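Local coordinates for protein cellulose synthase 1 (Gluconacetobacter xylinus, PDB 4I86) that carries the regulatory PilZ domain of a bacterial cellulose synthase, a beta-rich module that binds cyclic di-GMP, at residues 66-71 with 98-103; 14-19 with 59-64; 34-39 with 84-89; 25-30 with 47-52. One frame throughout, in Å; residues are numbered along the deposited sequence.

Interaction 1: residues 66-71 with 98-103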
loop_
_atom_site.group_PDB
_atom_site.type_symbol
_atom_site.label_atom_id
_atom_site.label_comp_id
_atom_site.label_asym_id
_atom_site.label_seq_id
_atom_site.Cartn_x
_atom_site.Cartn_y
_atom_site.Cartn_z
ATOM N N GLU A 66 -12.478 -2.009 10.064
ATOM C CA GLU A 66 -11.199 -2.428 10.629
ATOM C C GLU A 66 -10.048 -1.533 10.160
ATOM O O GLU A 66 -9.953 -1.181 8.983
ATOM C CB GLU A 66 -10.897 -3.888 10.260
ATOM C CG GLU A 66 -11.854 -4.917 10.868
ATOM C CD GLU A 66 -11.951 -6.194 10.032
ATOM O OE1 GLU A 66 -10.924 -6.614 9.441
ATOM O OE2 GLU A 66 -13.060 -6.777 9.955
ATOM N N GLU A 67 -9.173 -1.167 11.089
ATOM C CA GLU A 67 -7.950 -0.461 10.726
ATOM C C GLU A 67 -6.929 -1.472 10.179
ATOM O O GLU A 67 -6.697 -2.526 10.785
ATOM C CB GLU A 67 -7.383 0.259 11.951
ATOM C CG GLU A 67 -6.172 1.125 11.698
ATOM C CD GLU A 67 -5.613 1.704 13.001
ATOM O OE1 GLU A 67 -5.393 0.918 13.959
ATOM O OE2 GLU A 67 -5.398 2.937 13.065
ATOM N N LEU A 68 -6.342 -1.170 9.022
ATOM C CA LEU A 68 -5.303 -2.031 8.456
ATOM C C LEU A 68 -4.028 -1.228 8.316
ATOM O O LEU A 68 -4.015 -0.184 7.661
ATOM C CB LEU A 68 -5.705 -2.577 7.078
ATOM C CG LEU A 68 -7.064 -3.279 7.015
ATOM C CD1 LEU A 68 -7.375 -3.744 5.600
ATOM C CD2 LEU A 68 -7.096 -4.448 7.982
ATOM N N ILE A 69 -2.946 -1.722 8.908
ATOM C CA ILE A 69 -1.665 -1.033 8.804
ATOM C C ILE A 69 -0.648 -1.980 8.185
ATOM O O ILE A 69 -0.378 -3.044 8.736
ATOM C CB ILE A 69 -1.184 -0.539 10.197
ATOM C CG1 ILE A 69 -2.190 0.469 10.743
ATOM C CG2 ILE A 69 0.235 0.046 10.075
ATOM C CD1 ILE A 69 -2.137 0.699 12.224
ATOM N N LEU A 70 -0.108 -1.613 7.027
ATOM C CA LEU A 70 0.736 -2.536 6.288
ATOM C C LEU A 70 2.084 -1.922 5.945
ATOM O O LEU A 70 2.135 -0.884 5.283
ATOM C CB LEU A 70 0.032 -2.991 5.000
ATOM C CG LEU A 70 -1.452 -3.420 5.079
ATOM C CD1 LEU A 70 -2.378 -2.241 4.838
ATOM C CD2 LEU A 70 -1.721 -4.507 4.064
ATOM N N PRO A 71 3.183 -2.565 6.376
ATOM C CA PRO A 71 4.512 -2.101 5.943
ATOM C C PRO A 71 4.643 -2.299 4.444
ATOM O O PRO A 71 4.023 -3.206 3.874
ATOM C CB PRO A 71 5.490 -3.048 6.662
ATOM C CG PRO A 71 4.695 -3.677 7.755
ATOM C CD PRO A 71 3.270 -3.755 7.235
ATOM N N ILE A 98 -3.929 -10.056 2.863
ATOM C CA ILE A 98 -5.045 -10.895 2.428
ATOM C C ILE A 98 -6.389 -10.243 2.785
ATOM O O ILE A 98 -7.305 -10.176 1.954
ATOM C CB ILE A 98 -4.947 -12.335 3.016
ATOM C CG1 ILE A 98 -3.746 -13.081 2.430
ATOM C CG2 ILE A 98 -6.238 -13.109 2.813
ATOM C CD1 ILE A 98 -3.480 -14.462 3.060
ATOM N N ARG A 99 -6.518 -9.759 4.018
ATOM C CA ARG A 99 -7.784 -9.160 4.450
ATOM C C ARG A 99 -8.164 -7.967 3.577
ATOM O O ARG A 99 -9.325 -7.791 3.238
ATOM C CB ARG A 99 -7.722 -8.720 5.922
ATOM C CG ARG A 99 -7.861 -9.865 6.925
ATOM C CD ARG A 99 -8.115 -9.326 8.354
ATOM N NE ARG A 99 -6.883 -8.908 8.995
ATOM C CZ ARG A 99 -6.722 -7.769 9.656
ATOM N NH1 ARG A 99 -7.725 -6.914 9.790
ATOM N NH2 ARG A 99 -5.546 -7.496 10.193
ATOM N N LEU A 100 -7.178 -7.134 3.259
ATOM C CA LEU A 100 -7.358 -5.987 2.380
ATOM C C LEU A 100 -7.787 -6.380 0.972
ATOM O O LEU A 100 -8.826 -5.928 0.484
ATOM C CB LEU A 100 -6.062 -5.176 2.296
ATOM C CG LEU A 100 -6.023 -3.941 1.379
ATOM C CD1 LEU A 100 -7.125 -2.937 1.737
ATOM C CD2 LEU A 100 -4.637 -3.263 1.430
ATOM N N VAL A 101 -6.980 -7.207 0.316
ATOM C CA VAL A 101 -7.245 -7.606 -1.064
ATOM C C VAL A 101 -8.525 -8.422 -1.219
ATOM O O VAL A 101 -9.355 -8.108 -2.066
ATOM C CB VAL A 101 -6.062 -8.401 -1.663
ATOM C CG1 VAL A 101 -6.402 -8.916 -3.076
ATOM C CG2 VAL A 101 -4.817 -7.545 -1.690
ATOM N N PHE A 102 -8.692 -9.467 -0.411
ATOM C CA PHE A 102 -9.921 -10.273 -0.480
ATOM C C PHE A 102 -11.124 -9.574 0.164
ATOM O O PHE A 102 -12.272 -9.841 -0.218
ATOM C CB PHE A 102 -9.741 -11.671 0.126
ATOM C CG PHE A 102 -8.898 -12.618 -0.724
ATOM C CD1 PHE A 102 -9.496 -13.630 -1.470
ATOM C CD2 PHE A 102 -7.516 -12.512 -0.747
ATOM C CE1 PHE A 102 -8.729 -14.498 -2.247
ATOM C CE2 PHE A 102 -6.735 -13.373 -1.541
ATOM C CZ PHE A 102 -7.351 -14.371 -2.284
ATOM N N GLY A 103 -10.880 -8.696 1.139
ATOM C CA GLY A 103 -11.966 -7.929 1.740
ATOM C C GLY A 103 -12.590 -7.048 0.670
ATOM O O GLY A 103 -13.807 -6.844 0.637
#
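L100 holds CG anti to the backbone N (chi1 178°), which sets the branch point of the side chain; from there CD1 meets L68 and CD2 meets L70. In R99, the residue before it, the bend at chi3 (-81°) sets NE, and the guanidinium beyond it comes to E66 and L68. Helix 91-105 of the PilZ fold packs here on strand 66-77 of the antiparallel sheet.

The apolar part of the contact is buried. L68 CD1 lies 3.8 Å from L100 CB and also touches L100 CD1 at 4.0 Å. One step on, L70 CD2 meets L100 CD2 at 4.1 Å, methyl to methyl. These leucines cross obliquely. L70 also touches V97 and W86, and L100 reaches I16, so the patch is continuous with the interior between helix and sheet.

A salt bridge lies at the exposed side of the contact. The E66 and R99 side chains cross at about a right angle. R99 NH1 donates to E66 OE1 at 3.2 Å. The carboxylate oxygen is met on its anti side, and it lies near the guanidinium plane. The bond is bent, with 145° at the hydrogen. It is long for a charged pair, so it may add little. L68 CD2 comes up to the guanidinium at a slant, 3.1 Å from R99 NH1.

Interaction 2: residues 14-19 with 59-64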
loop_
_atom_site.group_PDB
_atom_site.type_symbol
_atom_site.label_atom_id
_atom_site.label_comp_id
_atom_site.label_asym_id
_atom_site.label_seq_id
_atom_site.Cartn_x
_atom_site.Cartn_y
_atom_site.Cartn_z
ATOM N N ALA A 14 -9.771 -0.598 -6.994
ATOM C CA ALA A 14 -10.588 -0.130 -5.884
ATOM C C ALA A 14 -10.124 1.240 -5.438
ATOM O O ALA A 14 -8.942 1.569 -5.521
ATOM C CB ALA A 14 -10.528 -1.108 -4.724
ATOM N N THR A 15 -11.070 2.037 -4.958
ATOM C CA THR A 15 -10.782 3.387 -4.533
ATOM C C THR A 15 -11.051 3.508 -3.039
ATOM O O THR A 15 -12.210 3.554 -2.606
ATOM C CB THR A 15 -11.664 4.407 -5.287
ATOM O OG1 THR A 15 -11.379 4.336 -6.689
ATOM C CG2 THR A 15 -11.385 5.829 -4.785
ATOM N N ILE A 16 -9.980 3.553 -2.250
ATOM C CA ILE A 16 -10.116 3.713 -0.808
ATOM C C ILE A 16 -9.070 4.652 -0.258
ATOM O O ILE A 16 -7.908 4.618 -0.682
ATOM C CB ILE A 16 -10.118 2.349 -0.052
ATOM C CG1 ILE A 16 -8.754 1.670 -0.093
ATOM C CG2 ILE A 16 -11.180 1.419 -0.629
ATOM C CD1 ILE A 16 -8.687 0.443 0.784
ATOM N N PRO A 17 -9.484 5.519 0.678
ATOM C CA PRO A 17 -8.562 6.474 1.288
ATOM C C PRO A 17 -7.425 5.731 1.993
ATOM O O PRO A 17 -7.647 4.704 2.652
ATOM C CB PRO A 17 -9.436 7.196 2.331
ATOM C CG PRO A 17 -10.841 6.951 1.882
ATOM C CD PRO A 17 -10.839 5.601 1.249
ATOM N N VAL A 18 -6.218 6.265 1.872
ATOM C CA VAL A 18 -5.081 5.707 2.580
ATOM C C VAL A 18 -4.189 6.836 3.053
ATOM O O VAL A 18 -4.209 7.932 2.484
ATOM C CB VAL A 18 -4.273 4.752 1.673
ATOM C CG1 VAL A 18 -5.128 3.569 1.241
ATOM C CG2 VAL A 18 -3.751 5.497 0.451
ATOM N N GLU A 19 -3.406 6.570 4.095
ATOM C CA GLU A 19 -2.375 7.501 4.527
ATOM C C GLU A 19 -1.046 6.770 4.439
ATOM O O GLU A 19 -0.973 5.571 4.727
ATOM C CB GLU A 19 -2.637 7.977 5.961
ATOM C CG GLU A 19 -4.072 8.429 6.200
ATOM C CD GLU A 19 -4.605 7.985 7.552
ATOM O OE1 GLU A 19 -4.053 7.012 8.125
ATOM O OE2 GLU A 19 -5.573 8.609 8.056
ATOM N N ILE A 59 1.550 1.957 5.298
ATOM C CA ILE A 59 0.305 2.366 4.672
ATOM C C ILE A 59 -0.843 2.071 5.634
ATOM O O ILE A 59 -0.933 0.979 6.193
ATOM C CB ILE A 59 0.079 1.636 3.332
ATOM C CG1 ILE A 59 1.178 2.020 2.334
ATOM C CG2 ILE A 59 -1.287 1.952 2.763
ATOM C CD1 ILE A 59 0.983 1.435 0.976
ATOM N N ARG A 60 -1.690 3.069 5.866
ATOM C CA ARG A 60 -2.815 2.893 6.770
ATOM C C ARG A 60 -4.118 3.160 6.032
ATOM O O ARG A 60 -4.210 4.072 5.209
ATOM C CB ARG A 60 -2.682 3.819 7.975
ATOM C CG ARG A 60 -3.877 3.780 8.919
ATOM C CD ARG A 60 -3.636 4.602 10.161
ATOM N NE ARG A 60 -4.745 4.444 11.101
ATOM C CZ ARG A 60 -5.811 5.240 11.134
ATOM N NH1 ARG A 60 -5.906 6.251 10.279
ATOM N NH2 ARG A 60 -6.781 5.018 12.016
ATOM N N THR A 61 -5.130 2.361 6.325
ATOM C CA THR A 61 -6.439 2.579 5.735
ATOM C C THR A 61 -7.455 1.863 6.590
ATOM O O THR A 61 -7.096 1.219 7.589
ATOM C CB THR A 61 -6.490 2.049 4.272
ATOM O OG1 THR A 61 -7.734 2.417 3.663
ATOM C CG2 THR A 61 -6.312 0.514 4.231
ATOM N N VAL A 62 -8.718 1.976 6.197
ATOM C CA VAL A 62 -9.807 1.302 6.898
ATOM C C VAL A 62 -10.671 0.518 5.905
ATOM O O VAL A 62 -10.908 0.948 4.772
ATOM C CB VAL A 62 -10.653 2.319 7.720
ATOM C CG1 VAL A 62 -11.889 1.647 8.343
ATOM C CG2 VAL A 62 -9.787 2.975 8.805
ATOM N N LEU A 63 -11.121 -0.652 6.322
ATOM C CA LEU A 63 -11.961 -1.468 5.475
ATOM C C LEU A 63 -12.881 -2.233 6.390
ATOM O O LEU A 63 -12.422 -2.813 7.371
ATOM C CB LEU A 63 -11.108 -2.447 4.675
ATOM C CG LEU A 63 -11.880 -3.263 3.636
ATOM C CD1 LEU A 63 -12.333 -2.363 2.508
ATOM C CD2 LEU A 63 -11.013 -4.396 3.102
ATOM N N ASP A 64 -14.178 -2.224 6.081
ATOM C CA ASP A 64 -15.169 -2.917 6.895
ATOM C C ASP A 64 -15.015 -2.569 8.374
ATOM O O ASP A 64 -15.109 -3.443 9.240
ATOM C CB ASP A 64 -15.054 -4.433 6.710
ATOM C CG ASP A 64 -15.136 -4.857 5.251
ATOM O OD1 ASP A 64 -15.751 -4.120 4.443
ATOM O OD2 ASP A 64 -14.587 -5.931 4.912
#
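E19 and R60 are joined twice, once by side chains and once by backbone. R60 NH1 donates to E19 OE1 at 2.9 Å, a nearly straight salt bridge. The oxygen uses its syn lone pair, and it lies in the guanidinium plane. Carboxylate and guanidinium are nearly coplanar, 15° apart. The two side chains lie side by side and point the same way. R60 reaches out extended from CG to NE. E19 is bent at chi2 (140°), which sets its CD. R60 NE has a second acid, E67 OE2 of the next strand, so one arginine bridges two carboxylates across three strands.

Beneath the charges, E19 and R60 form an antiparallel hydrogen-bonded pair. E19 N donates to R60 O at 2.9 Å, and R60 N to E19 O at 2.8 Å. Further along, T61 OG1 donates to P17 O at a modelled 2.5 Å, which is very short, so the exact value is doubtful.

The packing lies on the other face of the sheet, that of V18 and T61. V18 CG1 rests 3.7 Å from T61 CB, and V18 CB is 4.2 Å from I59 CG2. I16 crosses T61 at about a right angle, with CD1 3.6 Å from T61 OG1.

Strand 55-63 thus sits between strands 17-22 and 66-77 in the PilZ sheet. V18 bonds on to G31 of strand 28-36. I16 and L63 lean on helix 91-105, while I59 touches F84 and W86 of strand 82-86.

Interaction 3: residues 34-39 with 84-89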
loop_
_atom_site.group_PDB
_atom_site.type_symbol
_atom_site.label_atom_id
_atom_site.label_comp_id
_atom_site.label_asym_id
_atom_site.label_seq_id
_atom_site.Cartn_x
_atom_site.Cartn_y
_atom_site.Cartn_z
ATOM N N GLU A 34 -5.801 2.961 -6.286
ATOM C CA GLU A 34 -6.279 2.721 -7.644
ATOM C C GLU A 34 -6.496 1.223 -7.834
ATOM O O GLU A 34 -7.531 0.778 -8.336
ATOM C CB GLU A 34 -5.266 3.257 -8.655
ATOM C CG GLU A 34 -5.107 4.771 -8.607
ATOM C CD GLU A 34 -3.947 5.257 -9.448
ATOM O OE1 GLU A 34 -3.454 4.465 -10.280
ATOM O OE2 GLU A 34 -3.521 6.419 -9.270
ATOM N N ASP A 35 -5.515 0.439 -7.407
ATOM C CA ASP A 35 -5.673 -1.003 -7.403
ATOM C C ASP A 35 -4.866 -1.588 -6.260
ATOM O O ASP A 35 -3.917 -0.967 -5.772
ATOM C CB ASP A 35 -5.193 -1.599 -8.715
ATOM C CG ASP A 35 -3.689 -1.519 -8.860
ATOM O OD1 ASP A 35 -3.221 -0.567 -9.508
ATOM O OD2 ASP A 35 -2.973 -2.391 -8.311
ATOM N N LEU A 36 -5.256 -2.780 -5.829
ATOM C CA LEU A 36 -4.542 -3.495 -4.786
ATOM C C LEU A 36 -4.328 -4.895 -5.313
ATOM O O LEU A 36 -5.145 -5.399 -6.064
ATOM C CB LEU A 36 -5.370 -3.538 -3.496
ATOM C CG LEU A 36 -5.521 -2.169 -2.823
ATOM C CD1 LEU A 36 -6.601 -2.180 -1.779
ATOM C CD2 LEU A 36 -4.221 -1.766 -2.187
ATOM N N SER A 37 -3.216 -5.512 -4.938
ATOM C CA SER A 37 -2.970 -6.901 -5.290
ATOM C C SER A 37 -2.257 -7.574 -4.130
ATOM O O SER A 37 -1.878 -6.912 -3.149
ATOM C CB SER A 37 -2.099 -6.986 -6.548
ATOM O OG SER A 37 -0.902 -6.261 -6.343
ATOM N N MET A 38 -2.064 -8.882 -4.243
ATOM C CA MET A 38 -1.230 -9.596 -3.286
ATOM C C MET A 38 0.222 -9.086 -3.325
ATOM O O MET A 38 0.981 -9.287 -2.382
ATOM C CB MET A 38 -1.282 -11.105 -3.548
ATOM C CG MET A 38 -2.586 -11.772 -3.108
ATOM S SD MET A 38 -3.075 -11.443 -1.399
ATOM C CE MET A 38 -1.619 -11.981 -0.474
ATOM N N GLY A 39 0.605 -8.419 -4.412
ATOM C CA GLY A 39 1.969 -7.924 -4.547
ATOM C C GLY A 39 2.177 -6.532 -3.948
ATOM O O GLY A 39 3.224 -6.233 -3.368
ATOM N N PHE A 84 3.593 0.743 -4.860
ATOM C CA PHE A 84 4.174 0.096 -3.684
ATOM C C PHE A 84 4.211 -1.421 -3.831
ATOM O O PHE A 84 3.426 -2.001 -4.571
ATOM C CB PHE A 84 3.354 0.443 -2.432
ATOM C CG PHE A 84 3.216 1.923 -2.175
ATOM C CD1 PHE A 84 4.001 2.549 -1.223
ATOM C CD2 PHE A 84 2.291 2.684 -2.881
ATOM C CE1 PHE A 84 3.879 3.909 -0.982
ATOM C CE2 PHE A 84 2.166 4.048 -2.642
ATOM C CZ PHE A 84 2.961 4.655 -1.694
ATOM N N ILE A 85 5.140 -2.046 -3.114
ATOM C CA ILE A 85 5.107 -3.481 -2.890
ATOM C C ILE A 85 5.000 -3.740 -1.388
ATOM O O ILE A 85 5.666 -3.080 -0.600
ATOM C CB ILE A 85 6.376 -4.180 -3.437
ATOM C CG1 ILE A 85 7.632 -3.530 -2.852
ATOM C CG2 ILE A 85 6.398 -4.126 -4.960
ATOM C CD1 ILE A 85 8.921 -4.250 -3.214
ATOM N N TRP A 86 4.149 -4.677 -0.991
ATOM C CA TRP A 86 4.022 -5.032 0.422
ATOM C C TRP A 86 5.316 -5.620 0.947
ATOM O O TRP A 86 6.040 -6.281 0.211
ATOM C CB TRP A 86 2.902 -6.053 0.614
ATOM C CG TRP A 86 1.584 -5.612 0.036
ATOM C CD1 TRP A 86 0.840 -6.261 -0.903
ATOM C CD2 TRP A 86 0.881 -4.408 0.349
ATOM N NE1 TRP A 86 -0.299 -5.544 -1.184
ATOM C CE2 TRP A 86 -0.295 -4.400 -0.425
ATOM C CE3 TRP A 86 1.126 -3.340 1.225
ATOM C CZ2 TRP A 86 -1.225 -3.370 -0.347
ATOM C CZ3 TRP A 86 0.208 -2.321 1.296
ATOM C CH2 TRP A 86 -0.956 -2.337 0.512
ATOM N N THR A 87 5.580 -5.371 2.228
ATOM C CA THR A 87 6.654 -5.993 2.991
ATOM C C THR A 87 6.000 -6.957 3.982
ATOM O O THR A 87 5.214 -6.538 4.828
ATOM C CB THR A 87 7.406 -4.933 3.829
ATOM O OG1 THR A 87 8.072 -4.003 2.962
ATOM C CG2 THR A 87 8.425 -5.590 4.723
ATOM N N ILE A 88 6.320 -8.239 3.891
ATOM C CA ILE A 88 5.661 -9.240 4.720
ATOM C C ILE A 88 6.694 -10.027 5.528
ATOM O O ILE A 88 7.397 -10.885 4.983
ATOM C CB ILE A 88 4.850 -10.231 3.840
ATOM C CG1 ILE A 88 3.839 -9.487 2.955
ATOM C CG2 ILE A 88 4.134 -11.265 4.714
ATOM C CD1 ILE A 88 2.920 -10.404 2.151
ATOM N N ASP A 89 6.784 -9.752 6.825
ATOM C CA ASP A 89 7.806 -10.389 7.661
ATOM C C ASP A 89 7.227 -11.348 8.693
ATOM O O ASP A 89 7.964 -11.892 9.524
ATOM C CB ASP A 89 8.618 -9.328 8.407
ATOM C CG ASP A 89 9.374 -8.412 7.478
ATOM O OD1 ASP A 89 9.894 -8.890 6.442
ATOM O OD2 ASP A 89 9.454 -7.210 7.795
HETATM O O HOH W 1 5.146 -7.691 -2.105
#
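The D-x-S-x-x-G signature of PilZ domains, matched by D35, S37 and G40, holds W86 here through S37 and G39, in the loop after strand 28-36. In relatives this signature takes part in binding cyclic di-GMP. S37 OG accepts from G39 N in an ST turn, and G40 N gives it a further bond.

The indole enters edge first. W86 NE1 donates to S37 O at 2.9 Å, nearly along the C=O axis and in the ring plane. Beside it, W86 CD1 lies 3.4 Å from M38 O. At the six-membered end, L36 CD2 abuts W86 CZ2 at 3.9 Å, also near the ring plane.

The backbone is tied too. W86 N donates to G39 O at 3.0 Å, tilted 24° from the carbonyl plane. Water 1 donates to the same G39 O at 2.7 Å and to W86 O at 2.9 Å. L36 and W86 continue inward to helix 91-105, on L100 and V97.

Chemically, the loop offers two carbonyls to two N-H groups of a single residue. That pair of bonds satisfies the buried indole N-H and should fix the rotation of the ring. It also ties the signature loop to strand 82-86.

Interaction 4: residues 25-30 with 47-52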
loop_
_atom_site.group_PDB
_atom_site.type_symbol
_atom_site.label_atom_id
_atom_site.label_comp_id
_atom_site.label_asym_id
_atom_site.label_seq_id
_atom_site.Cartn_x
_atom_site.Cartn_y
_atom_site.Cartn_z
ATOM N N GLY A 25 9.164 8.923 9.644
ATOM C CA GLY A 25 8.102 9.882 9.917
ATOM C C GLY A 25 8.334 11.266 9.334
ATOM O O GLY A 25 7.535 12.181 9.567
ATOM N N SER A 26 9.415 11.421 8.570
ATOM C CA SER A 26 9.747 12.705 7.936
ATOM C C SER A 26 8.776 13.061 6.811
ATOM O O SER A 26 8.618 14.233 6.447
ATOM C CB SER A 26 11.189 12.698 7.411
ATOM O OG SER A 26 11.454 11.529 6.645
ATOM N N ILE A 27 8.117 12.050 6.258
ATOM C CA ILE A 27 7.119 12.285 5.215
ATOM C C ILE A 27 5.801 11.578 5.528
ATOM O O ILE A 27 5.788 10.409 5.934
ATOM C CB ILE A 27 7.632 11.837 3.828
ATOM C CG1 ILE A 27 8.937 12.563 3.472
ATOM C CG2 ILE A 27 6.574 12.071 2.761
ATOM C CD1 ILE A 27 9.636 12.009 2.231
ATOM N N ILE A 28 4.701 12.299 5.339
ATOM C CA ILE A 28 3.358 11.771 5.541
ATOM C C ILE A 28 2.409 12.380 4.524
ATOM O O ILE A 28 2.285 13.610 4.443
ATOM C CB ILE A 28 2.801 12.115 6.928
ATOM C CG1 ILE A 28 3.671 11.513 8.036
ATOM C CG2 ILE A 28 1.347 11.652 7.044
ATOM C CD1 ILE A 28 3.097 11.758 9.407
ATOM N N VAL A 29 1.733 11.529 3.751
ATOM C CA VAL A 29 0.790 12.026 2.754
ATOM C C VAL A 29 -0.480 11.210 2.775
ATOM O O VAL A 29 -0.528 10.133 3.371
ATOM C CB VAL A 29 1.387 12.007 1.319
ATOM C CG1 VAL A 29 2.735 12.722 1.288
ATOM C CG2 VAL A 29 1.539 10.565 0.831
ATOM N N THR A 30 -1.503 11.736 2.112
ATOM C CA THR A 30 -2.800 11.089 2.016
ATOM C C THR A 30 -3.098 10.872 0.532
ATOM O O THR A 30 -2.479 11.514 -0.313
ATOM C CB THR A 30 -3.880 11.977 2.687
ATOM O OG1 THR A 30 -3.527 12.172 4.067
ATOM C CG2 THR A 30 -5.245 11.327 2.621
ATOM N N TRP A 47 4.019 12.254 -3.816
ATOM C CA TRP A 47 5.182 12.067 -2.943
ATOM C C TRP A 47 6.151 13.247 -3.090
ATOM O O TRP A 47 6.605 13.546 -4.199
ATOM C CB TRP A 47 5.876 10.746 -3.302
ATOM C CG TRP A 47 6.855 10.211 -2.284
ATOM C CD1 TRP A 47 8.212 10.130 -2.415
ATOM C CD2 TRP A 47 6.545 9.660 -0.990
ATOM N NE1 TRP A 47 8.767 9.576 -1.282
ATOM C CE2 TRP A 47 7.766 9.274 -0.397
ATOM C CE3 TRP A 47 5.355 9.456 -0.281
ATOM C CZ2 TRP A 47 7.830 8.696 0.875
ATOM C CZ3 TRP A 47 5.421 8.886 0.982
ATOM C CH2 TRP A 47 6.647 8.511 1.544
ATOM N N PRO A 48 6.479 13.913 -1.965
ATOM C CA PRO A 48 7.230 15.179 -1.954
ATOM C C PRO A 48 8.749 15.026 -1.934
ATOM O O PRO A 48 9.430 15.824 -1.290
ATOM C CB PRO A 48 6.790 15.818 -0.636
ATOM C CG PRO A 48 6.607 14.629 0.269
ATOM C CD PRO A 48 6.023 13.537 -0.612
ATOM N N ALA A 49 9.277 14.019 -2.610
ATOM C CA ALA A 49 10.718 13.881 -2.728
ATOM C C ALA A 49 11.034 12.985 -3.905
ATOM O O ALA A 49 10.157 12.289 -4.416
ATOM C CB ALA A 49 11.307 13.314 -1.444
ATOM N N LYS A 50 12.286 13.019 -4.346
ATOM C CA LYS A 50 12.716 12.120 -5.399
ATOM C C LYS A 50 13.145 10.808 -4.783
ATOM O O LYS A 50 13.877 10.777 -3.791
ATOM C CB LYS A 50 13.835 12.727 -6.246
ATOM C CG LYS A 50 13.303 13.551 -7.406
ATOM C CD LYS A 50 12.207 12.774 -8.131
ATOM C CE LYS A 50 11.768 13.468 -9.415
ATOM N NZ LYS A 50 10.723 12.677 -10.131
ATOM N N LEU A 51 12.653 9.723 -5.364
ATOM C CA LEU A 51 12.965 8.398 -4.869
ATOM C C LEU A 51 14.363 7.992 -5.306
ATOM O O LEU A 51 14.639 7.927 -6.508
ATOM C CB LEU A 51 11.961 7.388 -5.428
ATOM C CG LEU A 51 11.095 6.615 -4.439
ATOM C CD1 LEU A 51 11.403 7.040 -3.005
ATOM C CD2 LEU A 51 9.626 6.821 -4.769
ATOM N N SER A 52 15.249 7.724 -4.352
ATOM C CA SER A 52 16.457 6.979 -4.691
ATOM C C SER A 52 16.002 5.657 -5.305
ATOM O O SER A 52 16.365 5.311 -6.436
ATOM C CB SER A 52 17.295 6.688 -3.448
ATOM O OG SER A 52 17.938 5.423 -3.572
#
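W47 opens the second segment, and its indole meets I27 and V29 by two different sides. W47 CG stands anti to the backbone N (chi1 -164°), beside the carbonyl carbon. I27 CG2 sits over one face of the six-membered ring, 3.9 Å from its centroid and 16° off the normal. This is a CH-pi contact. I27 CD1 also reaches W47 CZ2 at 4.0 Å. The two side chains cross at about a right angle. V29 comes at the edge instead, with CG2 4.1 Å from W47 CE3 and near the ring plane.

P48 follows and wedges in beside the same methyl. Its CD lies on the same side of the W47 ring as I27 CG2, displaced toward the ring's rim. P48 CG is 3.6 Å from I27 CG2, and these side chains slide past each other in opposite directions. P48 CD meets V29 CG1 at 3.9 Å, tip to tip.

A49 closes the contact. Its CB touches I27 CD1 at 4.2 Å.

The contact lies at the surface of the PilZ domain. It lays the loop between strands 40-44 and 55-63 against the start of strand 28-36. W47 goes on to V20 and N22 of strand 17-22, and to I74 and A77 of strand 66-77. N22 OD1 also accepts from I27 N.

Across the two segments the contacts are all carbon on carbon. Burial of apolar surface and close van der Waals packing probably hold it. The methyl over the indole face adds a weak attraction to the ring's electrons.

How the interactions relate
From the N terminus, 14-19 opens the first loop, which interaction 2 closes at 59-64. Interaction 4 is nested within it: 25-30 closes with 47-52 at the far end of the sheet. Before that closure, 34-39 starts interaction 3, which ends only at 84-89. It therefore crosses interactions 2 and 4. Interaction 1 opens at 66-71, after interaction 2 has closed, and ends at 98-103, so it crosses interaction 3. Interactions 1, 2 and 3 touch one another: L63 packs on the backbone of R99 and L100, A14 pairs with E34, and P71 with T87. Together they tie the sheet to helix 91-105. Interaction 4 lies about 22 Å from interaction 1, centre to centre.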